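PDB 6A41: dehalogenase from Rhodospirillaceae, which probably cleaves carbon-halogen bonds of halohydrin-like substrates, using a fold shared with the short-chain dehydrogenases/reductases. Local coordinates for residues I24-G29 against P53-L58; I77-N82 against F223-G228; N12-A17 against H46-Q51. All blocks are in the same frame, centred on the assembly; numbering follows the deposited sequence.

Interaction 1 (I24-G29 against P53-L58)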
loop_
_atom_site.group_PDB
_atom_site.type_symbol
_atom_site.label_atom_id
_atom_site.label_comp_id
_atom_site.label_asym_id
_atom_site.label_seq_id
_atom_site.Cartn_x
_atom_site.Cartn_y
_atom_site.Cartn_z
ATOM N N ILE A 24 -7.159 28.770 -5.703
ATOM C CA ILE A 24 -7.979 28.284 -4.585
ATOM C C ILE A 24 -7.524 28.855 -3.240
ATOM O O ILE A 24 -8.400 29.249 -2.449
ATOM C CB ILE A 24 -8.026 26.737 -4.572
ATOM C CG1 ILE A 24 -8.659 26.155 -5.870
ATOM C CG2 ILE A 24 -8.884 26.247 -3.417
ATOM C CD1 ILE A 24 -10.057 26.685 -6.181
ATOM N N ALA A 25 -6.211 28.929 -2.981
ATOM C CA ALA A 25 -5.729 29.429 -1.700
ATOM C C ALA A 25 -6.272 30.873 -1.493
ATOM O O ALA A 25 -6.737 31.247 -0.432
ATOM C CB ALA A 25 -4.230 29.416 -1.706
ATOM N N LEU A 26 -6.238 31.684 -2.563
ATOM C CA LEU A 26 -6.692 33.088 -2.465
ATOM C C LEU A 26 -8.193 33.138 -2.207
ATOM O O LEU A 26 -8.668 33.904 -1.417
ATOM C CB LEU A 26 -6.276 33.857 -3.726
ATOM C CG LEU A 26 -4.856 34.241 -3.957
ATOM C CD1 LEU A 26 -4.773 34.922 -5.307
ATOM C CD2 LEU A 26 -4.359 35.185 -2.897
ATOM N N ALA A 27 -8.942 32.245 -2.849
ATOM C CA ALA A 27 -10.413 32.170 -2.700
ATOM C C ALA A 27 -10.731 31.709 -1.313
ATOM O O ALA A 27 -11.762 32.025 -0.776
ATOM C CB ALA A 27 -10.994 31.158 -3.722
ATOM N N GLN A 28 -9.847 30.947 -0.687
ATOM C CA GLN A 28 -10.071 30.470 0.696
ATOM C C GLN A 28 -9.419 31.402 1.727
ATOM O O GLN A 28 -9.287 31.056 2.927
ATOM C CB GLN A 28 -9.557 29.063 0.841
ATOM C CG GLN A 28 -10.341 28.001 0.034
ATOM C CD GLN A 28 -9.909 26.539 0.367
ATOM O OE1 GLN A 28 -9.032 26.319 1.223
ATOM N NE2 GLN A 28 -10.485 25.510 -0.358
ATOM N N GLY A 29 -8.979 32.592 1.291
ATOM C CA GLY A 29 -8.497 33.576 2.216
ATOM C C GLY A 29 -7.013 33.628 2.524
ATOM O O GLY A 29 -6.592 34.465 3.392
ATOM N N PRO A 53 -4.491 38.622 -8.089
ATOM C CA PRO A 53 -4.362 39.755 -7.213
ATOM C C PRO A 53 -4.478 39.299 -5.762
ATOM O O PRO A 53 -5.395 38.540 -5.445
ATOM C CB PRO A 53 -5.616 40.608 -7.550
ATOM C CG PRO A 53 -5.898 40.247 -8.974
ATOM C CD PRO A 53 -5.621 38.814 -9.039
ATOM N N GLY A 54 -3.536 39.796 -4.955
ATOM C CA GLY A 54 -3.354 39.432 -3.582
ATOM C C GLY A 54 -2.215 38.477 -3.448
ATOM O O GLY A 54 -1.757 38.355 -2.389
ATOM N N ALA A 55 -1.793 37.714 -4.473
ATOM C CA ALA A 55 -0.594 36.860 -4.411
ATOM C C ALA A 55 0.657 37.742 -4.610
ATOM O O ALA A 55 0.594 38.666 -5.377
ATOM C CB ALA A 55 -0.596 35.800 -5.470
ATOM N N HIS A 56 1.747 37.429 -3.924
ATOM C CA HIS A 56 3.025 38.187 -4.024
ATOM C C HIS A 56 4.092 37.320 -4.755
ATOM O O HIS A 56 4.523 36.226 -4.264
ATOM C CB HIS A 56 3.532 38.525 -2.646
ATOM C CG HIS A 56 4.849 39.278 -2.654
ATOM N ND1 HIS A 56 4.939 40.631 -2.942
ATOM C CD2 HIS A 56 6.114 38.877 -2.375
ATOM C CE1 HIS A 56 6.223 40.999 -2.934
ATOM N NE2 HIS A 56 6.951 39.965 -2.530
ATOM N N ALA A 57 4.615 37.822 -5.845
ATOM C CA ALA A 57 5.712 37.155 -6.569
ATOM C C ALA A 57 7.053 37.583 -5.922
ATOM O O ALA A 57 7.377 38.788 -5.874
ATOM C CB ALA A 57 5.633 37.529 -8.039
ATOM N N LEU A 58 7.841 36.630 -5.433
ATOM C CA LEU A 58 9.110 36.937 -4.779
ATOM C C LEU A 58 10.188 37.131 -5.835
ATOM O O LEU A 58 10.278 36.363 -6.850
ATOM C CB LEU A 58 9.507 35.738 -3.921
ATOM C CG LEU A 58 8.539 35.561 -2.745
ATOM C CD1 LEU A 58 8.683 34.116 -2.212
ATOM C CD2 LEU A 58 8.922 36.498 -1.628
#

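Interaction 2 (I77-N82 against F223-G228)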
loop_
_atom_site.group_PDB
_atom_site.type_symbol
_atom_site.label_atom_id
_atom_site.label_comp_id
_atom_site.label_asym_id
_atom_site.label_seq_id
_atom_site.Cartn_x
_atom_site.Cartn_y
_atom_site.Cartn_z
ATOM N N ILE A 77 6.014 31.527 7.659
ATOM C CA ILE A 77 5.344 30.705 6.622
ATOM C C ILE A 77 4.511 29.592 7.302
ATOM O O ILE A 77 5.064 28.790 8.064
ATOM C CB ILE A 77 6.359 30.079 5.627
ATOM C CG1 ILE A 77 7.085 31.197 4.845
ATOM C CG2 ILE A 77 5.689 29.112 4.665
ATOM C CD1 ILE A 77 8.407 30.701 4.235
ATOM N N ASP A 78 3.214 29.542 7.040
ATOM C CA ASP A 78 2.383 28.511 7.642
ATOM C C ASP A 78 2.445 27.209 6.850
ATOM O O ASP A 78 2.260 26.108 7.435
ATOM C CB ASP A 78 0.938 28.952 7.714
ATOM C CG ASP A 78 0.728 30.045 8.751
ATOM O OD1 ASP A 78 1.051 29.801 9.947
ATOM O OD2 ASP A 78 0.368 31.169 8.383
ATOM N N ALA A 79 2.541 27.291 5.507
ATOM C CA ALA A 79 2.620 26.124 4.675
ATOM C C ALA A 79 3.574 26.286 3.511
ATOM O O ALA A 79 3.609 27.395 2.856
ATOM C CB ALA A 79 1.234 25.841 4.069
ATOM N N LEU A 80 4.381 25.267 3.290
ATOM C CA LEU A 80 5.216 25.163 2.110
ATOM C C LEU A 80 4.572 24.208 1.126
ATOM O O LEU A 80 4.404 22.995 1.454
ATOM C CB LEU A 80 6.616 24.731 2.428
ATOM C CG LEU A 80 7.589 24.282 1.316
ATOM C CD1 LEU A 80 7.832 25.514 0.423
ATOM C CD2 LEU A 80 8.885 23.755 1.873
ATOM N N VAL A 81 4.312 24.660 -0.080
ATOM C CA VAL A 81 3.857 23.760 -1.108
ATOM C C VAL A 81 5.005 23.531 -2.064
ATOM O O VAL A 81 5.404 24.488 -2.830
ATOM C CB VAL A 81 2.636 24.359 -1.846
ATOM C CG1 VAL A 81 2.236 23.489 -2.996
ATOM C CG2 VAL A 81 1.477 24.585 -0.907
ATOM N N ASN A 82 5.627 22.369 -1.986
ATOM C CA ASN A 82 6.781 22.069 -2.821
ATOM C C ASN A 82 6.190 21.540 -4.158
ATOM O O ASN A 82 5.853 20.397 -4.231
ATOM C CB ASN A 82 7.636 21.003 -2.218
ATOM C CG ASN A 82 8.646 21.491 -1.172
ATOM O OD1 ASN A 82 8.760 20.873 -0.114
ATOM N ND2 ASN A 82 9.457 22.384 -1.538
ATOM N N PHE A 223 -6.656 21.969 1.081
ATOM C CA PHE A 223 -7.158 21.230 2.196
ATOM C C PHE A 223 -5.978 20.722 3.124
ATOM O O PHE A 223 -6.048 20.957 4.378
ATOM C CB PHE A 223 -8.045 20.024 1.753
ATOM C CG PHE A 223 -8.342 19.068 2.949
ATOM C CD1 PHE A 223 -9.143 19.490 3.979
ATOM C CD2 PHE A 223 -7.721 17.827 3.008
ATOM C CE1 PHE A 223 -9.367 18.688 5.155
ATOM C CE2 PHE A 223 -7.928 16.987 4.098
ATOM C CZ PHE A 223 -8.725 17.417 5.136
ATOM N N LEU A 224 -4.911 20.152 2.565
ATOM C CA LEU A 224 -3.827 19.647 3.414
ATOM C C LEU A 224 -3.092 20.777 4.139
ATOM O O LEU A 224 -2.582 20.523 5.245
ATOM C CB LEU A 224 -2.821 18.815 2.627
ATOM C CG LEU A 224 -3.492 17.533 2.093
ATOM C CD1 LEU A 224 -2.562 16.938 1.043
ATOM C CD2 LEU A 224 -3.832 16.527 3.206
ATOM N N CYS A 225 -3.074 21.993 3.563
ATOM C CA CYS A 225 -2.568 23.213 4.256
ATOM C C CYS A 225 -3.439 23.743 5.422
ATOM O O CYS A 225 -2.951 24.574 6.170
ATOM C CB CYS A 225 -2.270 24.343 3.273
ATOM S SG CYS A 225 -1.087 23.940 1.994
ATOM N N SER A 226 -4.700 23.321 5.519
ATOM C CA SER A 226 -5.673 23.894 6.438
ATOM C C SER A 226 -5.531 23.302 7.815
ATOM O O SER A 226 -4.936 22.153 8.053
ATOM C CB SER A 226 -7.176 23.710 5.933
ATOM O OG SER A 226 -7.596 22.314 6.114
ATOM N N ASP A 227 -6.144 24.015 8.730
ATOM C CA ASP A 227 -6.212 23.527 10.137
ATOM C C ASP A 227 -6.990 22.236 10.289
ATOM O O ASP A 227 -6.624 21.389 11.068
ATOM C CB ASP A 227 -6.809 24.574 11.036
ATOM C CG ASP A 227 -5.879 25.655 11.293
ATOM O OD1 ASP A 227 -4.708 25.729 10.790
ATOM O OD2 ASP A 227 -6.360 26.574 11.965
ATOM N N GLY A 228 -8.016 22.055 9.441
ATOM C CA GLY A 228 -8.809 20.886 9.487
ATOM C C GLY A 228 -8.053 19.606 9.106
ATOM O O GLY A 228 -8.471 18.523 9.518
#

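Interaction 3 (N12-A17 against H46-Q51)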
loop_
_atom_site.group_PDB
_atom_site.type_symbol
_atom_site.label_atom_id
_atom_site.label_comp_id
_atom_site.label_asym_id
_atom_site.label_seq_id
_atom_site.Cartn_x
_atom_site.Cartn_y
_atom_site.Cartn_z
ATOM N N ASN A 12 7.887 27.132 -7.716
ATOM C CA ASN A 12 7.779 26.904 -9.165
ATOM C C ASN A 12 6.381 27.147 -9.670
ATOM O O ASN A 12 5.781 26.323 -10.421
ATOM C CB ASN A 12 8.312 25.518 -9.457
ATOM C CG ASN A 12 9.709 25.264 -8.931
ATOM O OD1 ASN A 12 10.676 25.934 -9.342
ATOM N ND2 ASN A 12 9.834 24.390 -7.976
ATOM N N VAL A 13 5.827 28.303 -9.313
ATOM C CA VAL A 13 4.403 28.509 -9.465
ATOM C C VAL A 13 3.884 28.520 -10.900
ATOM O O VAL A 13 2.661 28.294 -11.137
ATOM C CB VAL A 13 3.941 29.802 -8.761
ATOM C CG1 VAL A 13 4.199 31.045 -9.576
ATOM C CG2 VAL A 13 2.504 29.740 -8.330
ATOM N N GLU A 14 4.774 28.749 -11.847
ATOM C CA GLU A 14 4.432 28.642 -13.226
ATOM C C GLU A 14 4.347 27.250 -13.727
ATOM O O GLU A 14 3.878 27.082 -14.818
ATOM C CB GLU A 14 5.383 29.507 -14.162
ATOM C CG GLU A 14 5.271 30.968 -13.900
ATOM C CD GLU A 14 3.869 31.470 -14.154
ATOM O OE1 GLU A 14 3.328 31.297 -15.280
ATOM O OE2 GLU A 14 3.265 32.072 -13.240
ATOM N N LYS A 15 4.713 26.242 -12.964
ATOM C CA LYS A 15 4.599 24.849 -13.393
ATOM C C LYS A 15 3.484 24.165 -12.646
ATOM O O LYS A 15 3.059 24.613 -11.574
ATOM C CB LYS A 15 5.866 24.091 -13.010
ATOM C CG LYS A 15 7.028 24.498 -13.901
ATOM C CD LYS A 15 8.298 23.912 -13.372
ATOM C CE LYS A 15 8.742 22.677 -14.082
ATOM N NZ LYS A 15 8.968 22.795 -15.539
ATOM N N PHE A 16 3.103 23.044 -13.205
ATOM C CA PHE A 16 2.341 21.959 -12.517
ATOM C C PHE A 16 1.139 22.521 -11.722
ATOM O O PHE A 16 0.229 23.061 -12.344
ATOM C CB PHE A 16 3.364 21.200 -11.595
ATOM C CG PHE A 16 2.937 19.796 -11.142
ATOM C CD1 PHE A 16 1.859 19.093 -11.741
ATOM C CD2 PHE A 16 3.667 19.168 -10.184
ATOM C CE1 PHE A 16 1.498 17.843 -11.312
ATOM C CE2 PHE A 16 3.369 17.889 -9.797
ATOM C CZ PHE A 16 2.320 17.217 -10.354
ATOM N N ALA A 17 1.117 22.449 -10.391
ATOM C CA ALA A 17 -0.079 22.788 -9.645
ATOM C C ALA A 17 -0.091 24.244 -9.163
ATOM O O ALA A 17 -0.974 24.669 -8.385
ATOM C CB ALA A 17 -0.197 21.903 -8.439
ATOM N N HIS A 46 4.880 40.782 -12.545
ATOM C CA HIS A 46 3.707 41.597 -12.828
ATOM C C HIS A 46 2.559 40.803 -13.462
ATOM O O HIS A 46 1.427 40.979 -13.111
ATOM C CB HIS A 46 4.026 42.830 -13.690
ATOM C CG HIS A 46 5.035 43.775 -13.031
ATOM N ND1 HIS A 46 5.809 44.709 -13.750
ATOM C CD2 HIS A 46 5.461 43.865 -11.730
ATOM C CE1 HIS A 46 6.616 45.346 -12.911
ATOM N NE2 HIS A 46 6.459 44.823 -11.697
ATOM N N LYS A 47 2.855 39.971 -14.388
ATOM C CA LYS A 47 1.879 39.081 -15.015
ATOM C C LYS A 47 1.250 38.105 -13.979
ATOM O O LYS A 47 -0.005 37.922 -13.926
ATOM C CB LYS A 47 2.638 38.325 -16.079
ATOM C CG LYS A 47 1.912 37.371 -16.945
ATOM C CD LYS A 47 2.925 36.794 -17.965
ATOM C CE LYS A 47 2.289 36.751 -19.346
ATOM N NZ LYS A 47 1.017 36.001 -19.144
ATOM N N TYR A 48 2.078 37.518 -13.101
ATOM C CA TYR A 48 1.483 36.601 -12.057
ATOM C C TYR A 48 0.522 37.384 -11.119
ATOM O O TYR A 48 -0.575 37.001 -10.777
ATOM C CB TYR A 48 2.600 35.923 -11.278
ATOM C CG TYR A 48 2.143 35.082 -10.105
ATOM C CD1 TYR A 48 1.508 33.855 -10.303
ATOM C CD2 TYR A 48 2.328 35.536 -8.838
ATOM C CE1 TYR A 48 1.070 33.084 -9.245
ATOM C CE2 TYR A 48 1.901 34.781 -7.790
ATOM C CZ TYR A 48 1.217 33.550 -7.994
ATOM O OH TYR A 48 0.911 32.773 -6.804
ATOM N N GLU A 49 1.002 38.507 -10.630
ATOM C CA GLU A 49 0.310 39.310 -9.695
ATOM C C GLU A 49 -0.965 39.927 -10.329
ATOM O O GLU A 49 -1.992 40.055 -9.633
ATOM C CB GLU A 49 1.190 40.371 -9.056
ATOM C CG GLU A 49 2.294 39.766 -8.166
ATOM C CD GLU A 49 3.122 40.777 -7.386
ATOM O OE1 GLU A 49 2.931 42.005 -7.652
ATOM O OE2 GLU A 49 3.932 40.396 -6.515
ATOM N N SER A 50 -0.948 40.228 -11.598
ATOM C CA SER A 50 -2.138 40.765 -12.198
ATOM C C SER A 50 -3.184 39.648 -12.438
ATOM O O SER A 50 -4.391 39.866 -12.360
ATOM C CB SER A 50 -1.756 41.568 -13.426
ATOM O OG SER A 50 -1.720 40.688 -14.485
ATOM N N GLN A 51 -2.739 38.430 -12.730
ATOM C CA GLN A 51 -3.630 37.263 -12.859
ATOM C C GLN A 51 -4.198 36.805 -11.512
ATOM O O GLN A 51 -5.371 36.399 -11.467
ATOM C CB GLN A 51 -2.834 36.156 -13.503
ATOM C CG GLN A 51 -3.473 34.906 -13.970
ATOM C CD GLN A 51 -2.396 34.093 -14.788
ATOM O OE1 GLN A 51 -1.122 34.493 -15.013
ATOM N NE2 GLN A 51 -2.878 33.000 -15.264
HETATM O O HOH W 1 1.991 34.173 -14.340
#

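Interaction 1 (I24-G29 against P53-L58)
L26 reaches from the last turn of helix 18-27 to the backbone of P53, G54 and A55, and it illustrates how a single leucine can close the space between a helix and a loop. Its CB already heads for the loop. CG follows anti to the carbonyl carbon of its own residue (chi1 -73°), a setting that carries the fork outward from the helix. The next torsion leaves CD1 anti to CA, so that CD1 continues the chain and CD2 branches beside it, and both methyls reach the loop. CD1 lies 3.7 Å from P53 O and also packs 4.3 Å from A55 CB, the one apolar side-chain pair across the contact. CD2 rests on the following peptide, 3.9 Å from A55 N and 4.0 Å from G54 C. No hydrogen bond crosses, so the join is purely van der Waals. At the backbone angles of G54 (phi 102°, psi -23°) a CB would press on the carbonyl O of P53, and it would also point at L26 CD2. With L26 cut back to an alanine, both methyls go, which is likely to open a gap beside A55 CB and leave the P53-A55 loop without this contact to the helix. Just beyond the leucine the helix ends in a Schellman motif: G29, at positive phi, is the C-prime residue, its N bonded to L26 O at 3.0 Å, and A30 N turns back to A25 O. The same leucine thus supplies both a carbonyl for the cap and a side chain for the loop. These elements belong to two successive beta-alpha-beta units of a Rossmann-type fold, in which the end of helix 18-27 meets the connection from helix 42-51 to the edge strand 56-57.

Interaction 2 (I77-N82 against F223-G228)
A79 and C225 meet at an angle: each CB is directed toward the other segment, with the two CA-CB bonds nearly perpendicular, and the CB atoms stand 3.9 Å apart. With SG anti to the carbonyl carbon (chi1 -58°), the CB-SG bond of C225 runs along the strand from A79 toward V81, placing the sulfur 3.6 Å from A79 CB and within 3.9 Å of V81 CG2. The thiol therefore lies across two residues of the same strand face. V81 presents only one branch to it; CG1 stands anti to the backbone N, and CG2 is the methyl that meets the sulfur. L80, between them, points away and packs on V119 of helix 98-126. Small residues on both sides let the backbones come close, with the CA atoms of A79 and C225 6.0 Å apart. Where the helix stops, F223 O is gripped twice by S226, by its N at 3.0 Å and by its OG at 2.7 Å; the hydroxyl approaches in the carbonyl plane, on a lone pair, at a C=O...O angle of 139°. With A79 and V81 turned to C225 and L80 to V119, helix 214-225 lies on one face of the sheet and helix 98-126 on the other. Beside A79 and V81 run strands 7-10 and 129-136, contributing I8 and V134, while F223 stacks its ring on F223 of the second subunit.

Interaction 3 (N12-A17 against H46-Q51)
In the loop between the first strand and first helix of this Rossmann-type fold, V13 and E14 close on the ring of Y48 from helix 42-51. V13 gives both methyls. CG1 sits over one face of the ring in a CH-pi contact, 4.2 Å from the centroid and 26° off the normal. CG2 lies farther out along the tyrosine, 3.8 Å from Y48 OH. Y48 can reach them because its CG is anti to the backbone N (chi1 174°), which extends the ring from the helix, and the two side chains cross at about a right angle. The phenol is buried, and its OH is hydrogen-bonded to T22 OG1 of helix 18-27.

The loop begins with a type I turn, K15 N bonding to N12 O, and its sequence from T11 onward fits the T-X4-F-X-G pattern of halohydrin dehalogenases. There F16 occupies the place of a glycine in the cofactor-binding loop of the reductases, consistent with loss of nucleotide binding, while A17 serves as N-cap residue of the helix that follows.

E14, bent at chi2, brings OE2 to 3.9 Å from Y48 CD1 with its carboxylate turned 85° from the ring plane. That oxygen is hydrogen-bonded to H19 NE2, and it also accepts from a water, 2.7 Å from E14 OE2. The same water donates a second, longer bond to Q51 OE1, at 3.2 Å, bridging the loop to the last turn of helix 42-51.

In the fold
Interactions 1 and 3 adjoin, with centres 10 Å apart, and meet where helix 42-51 of interaction 3 packs on segment 53-58 of interaction 1: A55 CB lies 3.6 Å from Y48 CE2, and A57 N makes a probable hydrogen bond of 2.7 Å to E49 OE2. Their segments alternate along the chain. Interaction 2 touches neither. Its centre is about 13 Å from that of interaction 1 and about 18 Å from that of interaction 3, and it packs helix 214-225 on strand 79-83, in the middle of the sheet whose edge strand interaction 1 reaches. Interaction 3 probably lies nearest the active site, since in halohydrin dehalogenases this loop helps to shape the halide pocket.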